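Side-chain contacts in transmembrane oligosaccharyl transferase (PDB 3WAJ), which belongs to the archaeal AglB branch of the STT3 oligosaccharyl transferase family, membrane proteins that join a helical transmembrane region of the GT-C clan to soluble domains: residues A21-K26 against A140-A145; T798-T801 against R805-E808; Y826-D831 against T838-K843. One frame throughout, in Å; residues are numbered along the deposited sequence.

How the contacts relate
Contact 1 lies within the helical STT3 N-terminal region, whereas contacts 2 and 3 share the long peripheral domain. The centre of contact 1 is about 54 Å from that of contact 2 and about 62 Å from that of contact 3, and their nearest atoms are about 39 Å and 44 Å apart, so contact 1 touches neither. Contacts 2 and 3, with centres about 12 Å apart, meet through neighbouring strands 792-800 and 835-844 of one antiparallel sheet. Thr798 N probably hydrogen-bonds Thr838 OG1 (3.2 Å), and Ile799 CD1 packs 3.8 Å from Tyr826 CD2. The zinc ion is bound by Asp47, Asp161 and His163, in the same region as contact 1; none of the three contacts supplies a zinc ligand.

Contact 1 (A21-K26 against A140-A145); sequences ALISVK and AAFLIA
Ile23 and Phe142 make the apolar half of this helix-to-helix contact, and Ser24 and Ala145 make the half where the backbones approach most closely. Both segments belong to the helical STT3 N-terminal region, and the buried surface between them is modest at 179 Å². Coming first in sequence, Ile23 faces the partner and touches it with the end of its longer branch: CD1 lies 3.5 Å from Phe142 CE1, with Phe142 CZ next at 4.0 Å. Two torsions explain this reach. CG1 of Ile23 stands beside the backbone N (chi1 -50°), and the branch then runs extended to CD1. On the other helix, the CB of Phe142 is not aimed at Ile23; with CG anti to the backbone N (chi1 179°), the ring is carried far enough to meet the methyl group.

One residue on, Ser24 approaches Ala145, their CA atoms only 5.1 Å apart. Both side chains are small, and the two CB atoms meet at 4.0 Å. Ser24 OG is 3.9 Å from Ala145 O, too long for a hydrogen bond, so this half is also van der Waals packing despite the two oxygens present.

Other helices pack around the contact. Helix 474-491 lies against the apolar pair, placing Tyr486 on Ile23 and Ile482 on Phe142. Helix 102-118 meets Ser24 through Val118, while helices 121-131 and 429-446 pack on segment 140-145, so that helices 19-30 and 134-144 touch within a larger bundle.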
ATOM      1  N   ALA A  21     -17.669  -6.315 -22.023  1.00 59.24           N
ATOM      2  CA  ALA A  21     -17.371  -7.367 -21.046  1.00 56.51           C
ATOM      3  C   ALA A  21     -16.193  -8.221 -21.493  1.00 66.85           C
ATOM      4  O   ALA A  21     -15.488  -8.788 -20.662  1.00 72.55           O
ATOM      5  CB  ALA A  21     -18.589  -8.241 -20.772  1.00 47.07           C
ATOM      6  N   LEU A  22     -15.988  -8.311 -22.805  1.00 70.80           N
ATOM      7  CA  LEU A  22     -14.864  -9.068 -23.364  1.00 68.94           C
ATOM      8  C   LEU A  22     -13.601  -8.207 -23.408  1.00 64.36           C
ATOM      9  O   LEU A  22     -12.505  -8.691 -23.134  1.00 61.43           O
ATOM     10  CB  LEU A  22     -15.207  -9.597 -24.760  1.00 68.24           C
ATOM     11  CG  LEU A  22     -16.316 -10.648 -24.849  1.00 68.82           C
ATOM     12  CD1 LEU A  22     -16.655 -10.943 -26.297  1.00 72.77           C
ATOM     13  CD2 LEU A  22     -15.940 -11.930 -24.119  1.00 65.85           C
ATOM     14  N   ILE A  23     -13.768  -6.934 -23.755  1.00 60.06           N
ATOM     15  CA  ILE A  23     -12.679  -5.966 -23.722  1.00 65.01           C
ATOM     16  C   ILE A  23     -12.151  -5.836 -22.294  1.00 69.53           C
ATOM     17  O   ILE A  23     -10.955  -5.610 -22.067  1.00 70.57           O
ATOM     18  CB  ILE A  23     -13.167  -4.588 -24.232  1.00 64.98           C
ATOM     19  CG1 ILE A  23     -13.909  -4.762 -25.566  1.00 62.10           C
ATOM     20  CG2 ILE A  23     -12.005  -3.591 -24.350  1.00 58.96           C
ATOM     21  CD1 ILE A  23     -14.574  -3.513 -26.078  1.00 65.39           C
ATOM     22  N   SER A  24     -13.053  -5.994 -21.330  1.00 65.35           N
ATOM     23  CA  SER A  24     -12.699  -5.868 -19.925  1.00 63.89           C
ATOM     24  C   SER A  24     -11.940  -7.114 -19.451  1.00 62.94           C
ATOM     25  O   SER A  24     -10.993  -7.011 -18.666  1.00 61.20           O
ATOM     26  CB  SER A  24     -13.955  -5.626 -19.082  1.00 63.26           C
ATOM     27  OG  SER A  24     -13.624  -5.155 -17.793  1.00 65.99           O
ATOM     28  N   VAL A  25     -12.347  -8.286 -19.933  1.00 56.54           N
ATOM     29  CA  VAL A  25     -11.620  -9.509 -19.619  1.00 53.60           C
ATOM     30  C   VAL A  25     -10.243  -9.445 -20.252  1.00 59.64           C
ATOM     31  O   VAL A  25      -9.247  -9.806 -19.624  1.00 66.07           O
ATOM     32  CB  VAL A  25     -12.352 -10.773 -20.102  1.00 53.10           C
ATOM     33  CG1 VAL A  25     -11.496 -12.019 -19.850  1.00 50.32           C
ATOM     34  CG2 VAL A  25     -13.682 -10.918 -19.399  1.00 51.98           C
ATOM     35  N   LYS A  26     -10.197  -8.985 -21.496  1.00 60.91           N
ATOM     36  CA  LYS A  26      -8.940  -8.867 -22.231  1.00 63.66           C
ATOM     37  C   LYS A  26      -7.987  -7.971 -21.456  1.00 57.29           C
ATOM     38  O   LYS A  26      -6.824  -8.311 -21.254  1.00 55.21           O
ATOM     39  CB  LYS A  26      -9.188  -8.311 -23.648  1.00 61.43           C
ATOM     40  CG  LYS A  26      -7.934  -8.171 -24.524  1.00 60.19           C
ATOM     41  CD  LYS A  26      -7.358  -6.751 -24.477  1.00 58.29           C
ATOM     42  CE  LYS A  26      -6.231  -6.542 -25.484  1.00 52.32           C
ATOM     43  NZ  LYS A  26      -5.077  -7.443 -25.304  1.00 52.63           N
ATOM     44  N   ALA A 140     -22.262   3.727 -21.365  1.00 73.68           N
ATOM     45  CA  ALA A 140     -21.763   3.752 -19.997  1.00 75.40           C
ATOM     46  C   ALA A 140     -20.996   2.488 -19.658  1.00 73.54           C
ATOM     47  O   ALA A 140     -19.833   2.546 -19.250  1.00 69.55           O
ATOM     48  CB  ALA A 140     -22.912   3.927 -19.041  1.00 73.67           C
ATOM     49  N   ALA A 141     -21.662   1.349 -19.818  1.00 72.44           N
ATOM     50  CA  ALA A 141     -21.064   0.064 -19.497  1.00 73.60           C
ATOM     51  C   ALA A 141     -19.813  -0.187 -20.332  1.00 77.43           C
ATOM     52  O   ALA A 141     -18.920  -0.921 -19.912  1.00 80.62           O
ATOM     53  CB  ALA A 141     -22.067  -1.043 -19.699  1.00 75.90           C
ATOM     54  N   PHE A 142     -19.755   0.427 -21.511  1.00 80.40           N
ATOM     55  CA  PHE A 142     -18.595   0.282 -22.385  1.00 79.78           C
ATOM     56  C   PHE A 142     -17.433   1.142 -21.899  1.00 70.04           C
ATOM     57  O   PHE A 142     -16.273   0.750 -21.997  1.00 69.35           O
ATOM     58  CB  PHE A 142     -18.955   0.638 -23.835  1.00 83.92           C
ATOM     59  CG  PHE A 142     -17.797   0.534 -24.798  1.00 79.44           C
ATOM     60  CD1 PHE A 142     -17.610  -0.608 -25.562  1.00 81.33           C
ATOM     61  CD2 PHE A 142     -16.902   1.586 -24.947  1.00 77.58           C
ATOM     62  CE1 PHE A 142     -16.544  -0.704 -26.446  1.00 83.10           C
ATOM     63  CE2 PHE A 142     -15.837   1.493 -25.815  1.00 80.20           C
ATOM     64  CZ  PHE A 142     -15.658   0.349 -26.573  1.00 83.07           C
ATOM     65  N   LEU A 143     -17.748   2.326 -21.393  1.00 68.52           N
ATOM     66  CA  LEU A 143     -16.718   3.259 -20.954  1.00 70.91           C
ATOM     67  C   LEU A 143     -16.033   2.819 -19.665  1.00 72.04           C
ATOM     68  O   LEU A 143     -14.819   2.983 -19.517  1.00 76.78           O
ATOM     69  CB  LEU A 143     -17.295   4.668 -20.815  1.00 72.12           C
ATOM     70  CG  LEU A 143     -17.610   5.329 -22.156  1.00 69.07           C
ATOM     71  CD1 LEU A 143     -18.108   6.737 -21.942  1.00 68.72           C
ATOM     72  CD2 LEU A 143     -16.370   5.327 -23.035  1.00 65.71           C
ATOM     73  N   ILE A 144     -16.800   2.248 -18.741  1.00 68.61           N
ATOM     74  CA  ILE A 144     -16.227   1.784 -17.477  1.00 66.90           C
ATOM     75  C   ILE A 144     -15.353   0.556 -17.724  1.00 66.51           C
ATOM     76  O   ILE A 144     -14.406   0.295 -16.982  1.00 65.47           O
ATOM     77  CB  ILE A 144     -17.323   1.491 -16.413  1.00 64.35           C
ATOM     78  CG1 ILE A 144     -16.719   1.425 -14.999  1.00 62.20           C
ATOM     79  CG2 ILE A 144     -18.127   0.230 -16.765  1.00 59.17           C
ATOM     80  CD1 ILE A 144     -16.117   2.744 -14.520  1.00 58.99           C
ATOM     81  N   ALA A 145     -15.661  -0.176 -18.793  1.00 63.24           N
ATOM     82  CA  ALA A 145     -14.891  -1.360 -19.153  1.00 64.45           C
ATOM     83  C   ALA A 145     -13.490  -1.011 -19.665  1.00 59.15           C
ATOM     84  O   ALA A 145     -12.618  -1.874 -19.725  1.00 64.95           O
ATOM     85  CB  ALA A 145     -15.648  -2.203 -20.176  1.00 64.06           C
TER

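Contact 2 (T798-T801 against R805-E808); sequences TIKT and RTFE
With CG lodged between its backbone N and carbonyl carbon (chi1 60°), Phe807 turns its ring toward Ile799, whose CG1 stands beside its own N (chi1 -48°). The two form a cross-strand pair in the antiparallel beta hairpin of strands 792-800 and 806-814. Ile799 CB lies over the ring face, 3.8 Å from the Phe807 centroid and 25° off the normal, a CH-pi contact; Ile799 CG2 adds a 3.5 Å approach to Phe807 CZ. The same residues are the hydrogen-bonded pair of the ladder, Ile799 N reaching Phe807 O at 3.0 Å and Phe807 N reaching Ile799 O at 3.2 Å. Beyond them, Thr801 N to Arg805 O (2.9 Å) closes the ladder at the turn. Thr801 CG2 sits at the Phe807 ring edge and over one face of the Arg805 guanidinium, which salt bridges to Glu698 and Asp686 hold; Thr801 OG1 also bonds Glu698.

Thr798, Lys800, Thr806 and Glu808 occupy the other sheet face. There the bent Glu808 chain brings OE2 to Thr798 OG1, a hydrogen bond modelled at a doubtfully short 2.5 Å, while Glu808 OE1 bonds Asn796 ND2.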
ATOM      1  N   THR A 798      37.179 -13.310   6.017  1.00 48.93           N
ATOM      2  CA  THR A 798      36.554 -13.243   4.699  1.00 48.69           C
ATOM      3  C   THR A 798      35.228 -14.005   4.731  1.00 48.36           C
ATOM      4  O   THR A 798      35.152 -15.120   5.265  1.00 52.43           O
ATOM      5  CB  THR A 798      37.500 -13.774   3.607  1.00 44.98           C
ATOM      6  OG1 THR A 798      38.737 -13.063   3.691  1.00 52.43           O
ATOM      7  CG2 THR A 798      36.919 -13.579   2.216  1.00 34.36           C
ATOM      8  N   ILE A 799      34.186 -13.390   4.178  1.00 46.38           N
ATOM      9  CA  ILE A 799      32.838 -13.962   4.212  1.00 42.19           C
ATOM     10  C   ILE A 799      32.404 -14.283   2.785  1.00 39.69           C
ATOM     11  O   ILE A 799      32.622 -13.478   1.887  1.00 42.32           O
ATOM     12  CB  ILE A 799      31.832 -12.979   4.852  1.00 39.65           C
ATOM     13  CG1 ILE A 799      32.381 -12.401   6.168  1.00 32.34           C
ATOM     14  CG2 ILE A 799      30.450 -13.638   5.047  1.00 43.11           C
ATOM     15  CD1 ILE A 799      32.574 -13.439   7.282  1.00 36.47           C
ATOM     16  N   LYS A 800      31.799 -15.454   2.574  1.00 45.21           N
ATOM     17  CA  LYS A 800      31.268 -15.819   1.256  1.00 45.29           C
ATOM     18  C   LYS A 800      29.750 -16.031   1.296  1.00 45.64           C
ATOM     19  O   LYS A 800      29.237 -16.803   2.112  1.00 49.27           O
ATOM     20  CB  LYS A 800      31.938 -17.087   0.732  1.00 46.01           C
ATOM     21  CG  LYS A 800      31.660 -17.399  -0.746  1.00 47.76           C
ATOM     22  CD  LYS A 800      32.329 -18.717  -1.147  1.00 52.04           C
ATOM     23  CE  LYS A 800      32.041 -19.096  -2.590  1.00 62.48           C
ATOM     24  NZ  LYS A 800      32.304 -20.555  -2.864  1.00 72.32           N
ATOM     25  N   THR A 801      29.035 -15.364   0.393  1.00 38.67           N
ATOM     26  CA  THR A 801      27.581 -15.441   0.375  1.00 45.75           C
ATOM     27  C   THR A 801      27.136 -16.590  -0.513  1.00 46.19           C
ATOM     28  O   THR A 801      27.912 -17.088  -1.327  1.00 46.96           O
ATOM     29  CB  THR A 801      26.962 -14.125  -0.136  1.00 42.05           C
ATOM     30  OG1 THR A 801      26.925 -14.134  -1.571  1.00 38.19           O
ATOM     31  CG2 THR A 801      27.795 -12.934   0.340  1.00 37.26           C
ATOM     32  N   ARG A 805      29.814 -14.557  -3.620  1.00 47.01           N
ATOM     33  CA  ARG A 805      30.421 -13.230  -3.559  1.00 40.13           C
ATOM     34  C   ARG A 805      31.149 -13.125  -2.233  1.00 45.17           C
ATOM     35  O   ARG A 805      30.684 -13.668  -1.222  1.00 52.68           O
ATOM     36  CB  ARG A 805      29.344 -12.150  -3.641  1.00 33.25           C
ATOM     37  CG  ARG A 805      29.832 -10.739  -3.340  1.00 37.75           C
ATOM     38  CD  ARG A 805      28.706  -9.724  -3.547  1.00 38.85           C
ATOM     39  NE  ARG A 805      27.664  -9.820  -2.528  1.00 34.22           N
ATOM     40  CZ  ARG A 805      27.672  -9.136  -1.382  1.00 40.79           C
ATOM     41  NH1 ARG A 805      28.663  -8.300  -1.117  1.00 29.07           N
ATOM     42  NH2 ARG A 805      26.689  -9.287  -0.500  1.00 46.80           N
ATOM     43  N   THR A 806      32.293 -12.447  -2.227  1.00 45.62           N
ATOM     44  CA  THR A 806      33.036 -12.252  -0.985  1.00 46.85           C
ATOM     45  C   THR A 806      33.114 -10.786  -0.561  1.00 45.46           C
ATOM     46  O   THR A 806      32.975  -9.873  -1.378  1.00 42.73           O
ATOM     47  CB  THR A 806      34.449 -12.851  -1.062  1.00 47.12           C
ATOM     48  OG1 THR A 806      35.202 -12.173  -2.076  1.00 53.72           O
ATOM     49  CG2 THR A 806      34.374 -14.337  -1.370  1.00 43.25           C
ATOM     50  N   PHE A 807      33.337 -10.577   0.731  1.00 40.85           N
ATOM     51  CA  PHE A 807      33.601  -9.248   1.268  1.00 40.26           C
ATOM     52  C   PHE A 807      34.349  -9.472   2.557  1.00 44.16           C
ATOM     53  O   PHE A 807      34.338 -10.587   3.088  1.00 49.84           O
ATOM     54  CB  PHE A 807      32.303  -8.450   1.520  1.00 42.46           C
ATOM     55  CG  PHE A 807      31.349  -9.105   2.494  1.00 43.24           C
ATOM     56  CD1 PHE A 807      30.261  -9.844   2.025  1.00 44.16           C
ATOM     57  CD2 PHE A 807      31.534  -8.988   3.871  1.00 41.25           C
ATOM     58  CE1 PHE A 807      29.368 -10.463   2.915  1.00 40.22           C
ATOM     59  CE2 PHE A 807      30.643  -9.603   4.767  1.00 42.33           C
ATOM     60  CZ  PHE A 807      29.555 -10.340   4.277  1.00 38.18           C
ATOM     61  N   GLU A 808      35.000  -8.432   3.064  1.00 48.38           N
ATOM     62  CA  GLU A 808      35.745  -8.559   4.309  1.00 43.39           C
ATOM     63  C   GLU A 808      34.928  -8.075   5.497  1.00 44.91           C
ATOM     64  O   GLU A 808      34.361  -6.974   5.464  1.00 50.45           O
ATOM     65  CB  GLU A 808      37.066  -7.784   4.223  1.00 46.62           C
ATOM     66  CG  GLU A 808      38.096  -8.423   3.308  1.00 56.32           C
ATOM     67  CD  GLU A 808      38.466  -9.830   3.747  1.00 61.99           C
ATOM     68  OE1 GLU A 808      38.851 -10.023   4.927  1.00 60.87           O
ATOM     69  OE2 GLU A 808      38.353 -10.749   2.908  1.00 61.36           O
TER

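Contact 3 (Y826-D831 against T838-K843); sequences YSHNSD and TPYHIK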
ATOM      1  N   TYR A 826      30.194 -14.003  13.598  1.00 51.00           N
ATOM      2  CA  TYR A 826      30.247 -15.127  12.660  1.00 48.92           C
ATOM      3  C   TYR A 826      30.851 -16.372  13.310  1.00 49.13           C
ATOM      4  O   TYR A 826      31.849 -16.285  14.028  1.00 56.03           O
ATOM      5  CB  TYR A 826      31.016 -14.759  11.386  1.00 43.50           C
ATOM      6  CG  TYR A 826      30.258 -13.844  10.444  1.00 41.79           C
ATOM      7  CD1 TYR A 826      29.219 -14.333   9.652  1.00 43.16           C
ATOM      8  CD2 TYR A 826      30.594 -12.498  10.329  1.00 36.71           C
ATOM      9  CE1 TYR A 826      28.528 -13.501   8.779  1.00 41.77           C
ATOM     10  CE2 TYR A 826      29.911 -11.666   9.454  1.00 36.02           C
ATOM     11  CZ  TYR A 826      28.888 -12.172   8.688  1.00 35.15           C
ATOM     12  OH  TYR A 826      28.223 -11.336   7.836  1.00 32.89           O
ATOM     13  N   SER A 827      30.237 -17.526  13.066  1.00 46.07           N
ATOM     14  CA  SER A 827      30.786 -18.797  13.550  1.00 51.28           C
ATOM     15  C   SER A 827      31.173 -19.671  12.372  1.00 57.37           C
ATOM     16  O   SER A 827      30.784 -19.406  11.228  1.00 54.14           O
ATOM     17  CB  SER A 827      29.789 -19.543  14.434  1.00 47.77           C
ATOM     18  OG  SER A 827      28.686 -20.013  13.680  1.00 51.07           O
ATOM     19  N   HIS A 828      31.932 -20.723  12.648  1.00 63.42           N
ATOM     20  CA  HIS A 828      32.427 -21.570  11.574  1.00 65.06           C
ATOM     21  C   HIS A 828      31.634 -22.868  11.394  1.00 57.63           C
ATOM     22  O   HIS A 828      31.957 -23.684  10.535  1.00 54.89           O
ATOM     23  CB  HIS A 828      33.936 -21.789  11.721  1.00 76.02           C
ATOM     24  CG  HIS A 828      34.736 -20.563  11.389  1.00 84.06           C
ATOM     25  ND1 HIS A 828      34.980 -19.557  12.305  1.00 86.31           N
ATOM     26  CD2 HIS A 828      35.300 -20.156  10.226  1.00 80.14           C
ATOM     27  CE1 HIS A 828      35.681 -18.596  11.725  1.00 81.12           C
ATOM     28  NE2 HIS A 828      35.890 -18.936  10.466  1.00 78.99           N
ATOM     29  N   ASN A 829      30.562 -23.028  12.167  1.00 57.39           N
ATOM     30  CA  ASN A 829      29.722 -24.213  12.032  1.00 59.92           C
ATOM     31  C   ASN A 829      28.223 -23.928  11.960  1.00 68.57           C
ATOM     32  O   ASN A 829      27.410 -24.827  12.178  1.00 76.60           O
ATOM     33  CB  ASN A 829      30.014 -25.220  13.154  1.00 58.37           C
ATOM     34  CG  ASN A 829      29.864 -24.615  14.544  1.00 60.67           C
ATOM     35  OD1 ASN A 829      30.134 -23.431  14.751  1.00 66.82           O
ATOM     36  ND2 ASN A 829      29.429 -25.430  15.505  1.00 56.43           N
ATOM     37  N   SER A 830      27.847 -22.687  11.652  1.00 67.32           N
ATOM     38  CA  SER A 830      26.428 -22.363  11.496  1.00 64.83           C
ATOM     39  C   SER A 830      25.873 -22.971  10.206  1.00 63.61           C
ATOM     40  O   SER A 830      26.595 -23.157   9.225  1.00 62.08           O
ATOM     41  CB  SER A 830      26.188 -20.851  11.543  1.00 69.47           C
ATOM     42  OG  SER A 830      26.812 -20.198  10.459  1.00 79.46           O
ATOM     43  N   ASP A 831      24.588 -23.301  10.210  1.00 71.01           N
ATOM     44  CA  ASP A 831      23.994 -23.959   9.050  1.00 76.78           C
ATOM     45  C   ASP A 831      23.567 -22.975   7.954  1.00 71.47           C
ATOM     46  O   ASP A 831      22.892 -23.339   6.993  1.00 70.85           O
ATOM     47  CB  ASP A 831      22.851 -24.883   9.485  1.00 81.71           C
ATOM     48  CG  ASP A 831      23.358 -26.171  10.130  1.00 90.27           C
ATOM     49  OD1 ASP A 831      24.546 -26.218  10.524  1.00 94.75           O
ATOM     50  OD2 ASP A 831      22.575 -27.139  10.240  1.00 92.17           O
ATOM     51  N   THR A 838      37.590 -17.885   6.104  1.00 60.85           N
ATOM     52  CA  THR A 838      38.851 -17.870   6.846  1.00 57.53           C
ATOM     53  C   THR A 838      38.505 -17.801   8.323  1.00 57.41           C
ATOM     54  O   THR A 838      37.397 -17.413   8.679  1.00 60.75           O
ATOM     55  CB  THR A 838      39.734 -16.644   6.500  1.00 51.21           C
ATOM     56  OG1 THR A 838      39.209 -15.478   7.149  1.00 50.67           O
ATOM     57  CG2 THR A 838      39.816 -16.416   4.982  1.00 40.80           C
ATOM     58  N   PRO A 839      39.450 -18.180   9.192  1.00 63.60           N
ATOM     59  CA  PRO A 839      39.264 -17.887  10.618  1.00 61.31           C
ATOM     60  C   PRO A 839      39.417 -16.389  10.832  1.00 59.90           C
ATOM     61  O   PRO A 839      39.831 -15.688   9.903  1.00 64.89           O
ATOM     62  CB  PRO A 839      40.431 -18.627  11.278  1.00 61.08           C
ATOM     63  CG  PRO A 839      41.444 -18.809  10.185  1.00 58.76           C
ATOM     64  CD  PRO A 839      40.652 -18.997   8.936  1.00 59.78           C
ATOM     65  N   TYR A 840      39.088 -15.894  12.018  1.00 53.66           N
ATOM     66  CA  TYR A 840      39.342 -14.491  12.315  1.00 54.37           C
ATOM     67  C   TYR A 840      40.850 -14.257  12.469  1.00 60.19           C
ATOM     68  O   TYR A 840      41.539 -15.020  13.156  1.00 63.00           O
ATOM     69  CB  TYR A 840      38.635 -14.072  13.604  1.00 55.66           C
ATOM     70  CG  TYR A 840      37.120 -14.038  13.570  1.00 51.27           C
ATOM     71  CD1 TYR A 840      36.441 -12.956  13.036  1.00 44.62           C
ATOM     72  CD2 TYR A 840      36.375 -15.069  14.123  1.00 52.53           C
ATOM     73  CE1 TYR A 840      35.063 -12.914  13.033  1.00 45.00           C
ATOM     74  CE2 TYR A 840      34.996 -15.039  14.121  1.00 52.06           C
ATOM     75  CZ  TYR A 840      34.347 -13.961  13.576  1.00 51.26           C
ATOM     76  OH  TYR A 840      32.973 -13.928  13.579  1.00 53.56           O
ATOM     77  N   HIS A 841      41.366 -13.211  11.832  1.00 61.45           N
ATOM     78  CA  HIS A 841      42.759 -12.823  12.036  1.00 64.01           C
ATOM     79  C   HIS A 841      42.799 -11.604  12.961  1.00 72.83           C
ATOM     80  O   HIS A 841      42.544 -10.479  12.521  1.00 78.34           O
ATOM     81  CB  HIS A 841      43.454 -12.504  10.704  1.00 59.42           C
ATOM     82  CG  HIS A 841      43.140 -13.474   9.607  1.00 70.17           C
ATOM     83  ND1 HIS A 841      43.665 -14.748   9.565  1.00 77.41           N
ATOM     84  CD2 HIS A 841      42.353 -13.354   8.509  1.00 70.52           C
ATOM     85  CE1 HIS A 841      43.211 -15.373   8.491  1.00 79.99           C
ATOM     86  NE2 HIS A 841      42.412 -14.551   7.834  1.00 73.55           N
ATOM     87  N   ILE A 842      43.083 -11.827  14.244  1.00 70.50           N
ATOM     88  CA  ILE A 842      43.255 -10.716  15.175  1.00 70.71           C
ATOM     89  C   ILE A 842      44.666 -10.200  15.024  1.00 76.54           C
ATOM     90  O   ILE A 842      45.602 -10.970  14.770  1.00 79.62           O
ATOM     91  CB  ILE A 842      43.130 -11.127  16.641  1.00 71.22           C
ATOM     92  CG1 ILE A 842      42.768 -12.590  16.767  1.00 82.45           C
ATOM     93  CG2 ILE A 842      42.138 -10.251  17.397  1.00 62.90           C
ATOM     94  CD1 ILE A 842      43.108 -13.105  18.113  1.00 88.24           C
ATOM     95  N   LYS A 843      44.822  -8.899  15.217  1.00 70.82           N
ATOM     96  CA  LYS A 843      46.122  -8.281  15.113  1.00 73.16           C
ATOM     97  C   LYS A 843      46.210  -7.219  16.192  1.00 79.89           C
ATOM     98  O   LYS A 843      45.379  -6.306  16.252  1.00 82.06           O
ATOM     99  CB  LYS A 843      46.309  -7.677  13.721  1.00 70.47           C
ATOM    100  CG  LYS A 843      47.655  -7.021  13.466  1.00 73.67           C
ATOM    101  CD  LYS A 843      47.632  -6.271  12.137  1.00 75.98           C
ATOM    102  CE  LYS A 843      48.955  -5.577  11.836  1.00 81.85           C
ATOM    103  NZ  LYS A 843      50.026  -6.547  11.452  1.00 89.56           N
TER
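Tyr840 reaches from strand 835-844 to the backbone of Tyr826, while His828 reaches the other way to the backbone of Thr838. The contact thus fastens the irregular loop 826-831, which follows strand 819-824, to strand 835-844 of the antiparallel sheet in the peripheral domain. No backbone pairing joins the two segments: two side chains each span the gap and end on a carbonyl oxygen.

The three rings share one first torsion, CG anti to the carbonyl carbon and beside the backbone N, with chi1 between -68° and -74°. What differs is where each ring leads. In Tyr840 it runs to the loop, and the hydroxyl donates to Tyr826 O, OH to O 2.6 Å. That carbonyl oxygen lies at the edge of the Tyr840 ring, in its plane. Tyr840 OH also comes within 3.1 Å of Tyr826 CB, so the phenol tip lies close against the start of the loop. The Tyr826 side chain crosses that of Tyr840 at about a right angle, and its own hydroxyl goes off to bond Met695 N in strand 693-698. Around the Tyr840 ring, Val795 and Ala797 of strand 792-800 and Ile853 supply packing.

His828 points toward the strand and donates from NE2 to Thr838 O at 2.8 Å, nearly straight at 176°. The oxygen is in the imidazole plane, yet the donor stands well above the carbonyl plane. ND1 has a weak hydrogen bond with Ile853 N, consistent with a neutral ring carrying its proton on NE2. Beside this bond, NE2 lies 3.5 Å from Pro839 CA, and Thr838 OG1 donates locally to Pro839 O at 2.8 Å.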